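Local coordinates for SWI/SNF-related matrix-associated actin-dependent regulator of chromatin subfamily A-like protein 1 (Mus musculus, PDB 4O66) that probably recognises structured DNA through its HARP domain as part of an ATP-hydrolysing SNF2-family protein of DNA repair and replication, at residues I33-F36 / K37-S41. Numbering follows the deposited sequence.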
loop_
_atom_site.group_PDB
_atom_site.type_symbol
_atom_site.label_atom_id
_atom_site.label_comp_id
_atom_site.label_asym_id
_atom_site.label_seq_id
_atom_site.Cartn_x
_atom_site.Cartn_y
_atom_site.Cartn_z
ATOM N N ILE A 33 -4.234 -5.007 -2.099
ATOM C CA ILE A 33 -3.383 -5.989 -1.448
ATOM C C ILE A 33 -3.130 -7.195 -2.363
ATOM O O ILE A 33 -2.041 -7.754 -2.367
ATOM C CB ILE A 33 -3.992 -6.433 -0.105
ATOM C CG1 ILE A 33 -4.057 -5.219 0.819
ATOM C CG2 ILE A 33 -3.158 -7.538 0.505
ATOM C CD1 ILE A 33 -4.659 -5.465 2.156
ATOM N N ALA A 34 -4.141 -7.592 -3.134
ATOM C CA ALA A 34 -3.976 -8.668 -4.090
ATOM C C ALA A 34 -2.889 -8.315 -5.111
ATOM O O ALA A 34 -2.036 -9.144 -5.402
ATOM C CB ALA A 34 -5.288 -8.954 -4.790
ATOM N N VAL A 35 -2.919 -7.084 -5.639
ATOM C CA VAL A 35 -1.862 -6.610 -6.523
ATOM C C VAL A 35 -0.535 -6.675 -5.795
ATOM O O VAL A 35 0.431 -7.209 -6.325
ATOM C CB VAL A 35 -2.130 -5.148 -7.032
ATOM C CG1 VAL A 35 -0.954 -4.590 -7.827
ATOM C CG2 VAL A 35 -3.394 -5.091 -7.859
ATOM N N PHE A 36 -0.487 -6.146 -4.576
ATOM C CA PHE A 36 0.759 -6.129 -3.804
ATOM C C PHE A 36 1.373 -7.506 -3.677
ATOM O O PHE A 36 2.567 -7.651 -3.778
ATOM C CB PHE A 36 0.530 -5.595 -2.397
ATOM C CG PHE A 36 0.227 -4.143 -2.314
ATOM C CD1 PHE A 36 0.391 -3.295 -3.390
ATOM C CD2 PHE A 36 -0.206 -3.614 -1.114
ATOM C CE1 PHE A 36 0.131 -1.930 -3.248
ATOM C CE2 PHE A 36 -0.477 -2.267 -0.973
ATOM C CZ PHE A 36 -0.295 -1.416 -2.029
ATOM N N LYS A 37 0.563 -8.520 -3.406
ATOM C CA LYS A 37 1.085 -9.858 -3.157
ATOM C C LYS A 37 1.483 -10.577 -4.437
ATOM O O LYS A 37 2.125 -11.626 -4.409
ATOM C CB LYS A 37 0.062 -10.678 -2.375
ATOM C CG LYS A 37 -0.098 -10.197 -0.957
ATOM C CD LYS A 37 -0.871 -11.152 -0.100
ATOM C CE LYS A 37 -0.930 -10.637 1.329
ATOM N NZ LYS A 37 -1.545 -11.632 2.253
ATOM N N SER A 38 1.128 -9.992 -5.574
ATOM C CA SER A 38 1.527 -10.508 -6.877
ATOM C C SER A 38 2.901 -10.027 -7.315
ATOM O O SER A 38 3.505 -10.563 -8.230
ATOM C CB SER A 38 0.485 -10.115 -7.921
ATOM O OG SER A 38 0.676 -8.802 -8.370
ATOM N N LEU A 39 3.412 -9.019 -6.627
ATOM C CA LEU A 39 4.661 -8.409 -7.005
ATOM C C LEU A 39 5.842 -9.057 -6.303
ATOM O O LEU A 39 5.864 -9.177 -5.076
ATOM C CB LEU A 39 4.590 -6.910 -6.703
ATOM C CG LEU A 39 3.510 -6.179 -7.531
ATOM C CD1 LEU A 39 3.315 -4.736 -7.079
ATOM C CD2 LEU A 39 3.846 -6.202 -9.012
ATOM N N PRO A 40 6.840 -9.483 -7.076
ATOM C CA PRO A 40 7.961 -10.222 -6.491
ATOM C C PRO A 40 8.815 -9.460 -5.459
ATOM O O PRO A 40 9.328 -10.117 -4.555
ATOM C CB PRO A 40 8.797 -10.613 -7.735
ATOM C CG PRO A 40 8.413 -9.650 -8.765
ATOM C CD PRO A 40 6.978 -9.328 -8.532
ATOM N N SER A 41 8.952 -8.132 -5.542
ATOM C CA SER A 41 9.829 -7.385 -4.623
ATOM C C SER A 41 9.110 -6.819 -3.409
ATOM O O SER A 41 9.712 -6.096 -2.632
ATOM C CB SER A 41 10.488 -6.208 -5.317
ATOM O OG SER A 41 9.456 -5.340 -5.690
#
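Ser38 meets Val35 O with both its hydroxyl and its backbone N. Ser38 OG lies 2.6 Å from Val35 O, in the carbonyl plane on a lone pair, while Ser38 N, at 3.0 Å from the same Val35 O, comes from above that plane, so one oxygen takes two donors from different directions. With chi1 at 81° the hydroxyl is flanked by its own backbone N and C, which brings it to Val35 O. Ser38 N also keeps a weak bond to Ala34 O, bent to 125° at the hydrogen. One residue earlier, Lys37 N still makes a regular i to i+4 bond to Ile33 O (2.9 Å); one residue later, Leu39 N turns to Phe36 O at 3.3 Å, an i to i+3 bond. Among the side chains, Lys37 runs extended alongside Ile33, its CE 3.9 Å from Ile33 CG2, and Val35 CG1 lies 4.3 Å from Leu39 CD1. Further out, Val35 packs on Ala64, and Leu39 on Ala60 and Leu61, of helix 58-65; Phe36 also reaches Leu61, its ring meeting Tyr28 edge-to-face. The shift from i+4 to i+3 bonding, with Leu39 extended (psi 127°), is characteristic of a helix tightening into a 3-10-like turn at its C-terminal end, here where helix 30-38 of the HARP domain leads toward hairpin 43-45/50-52.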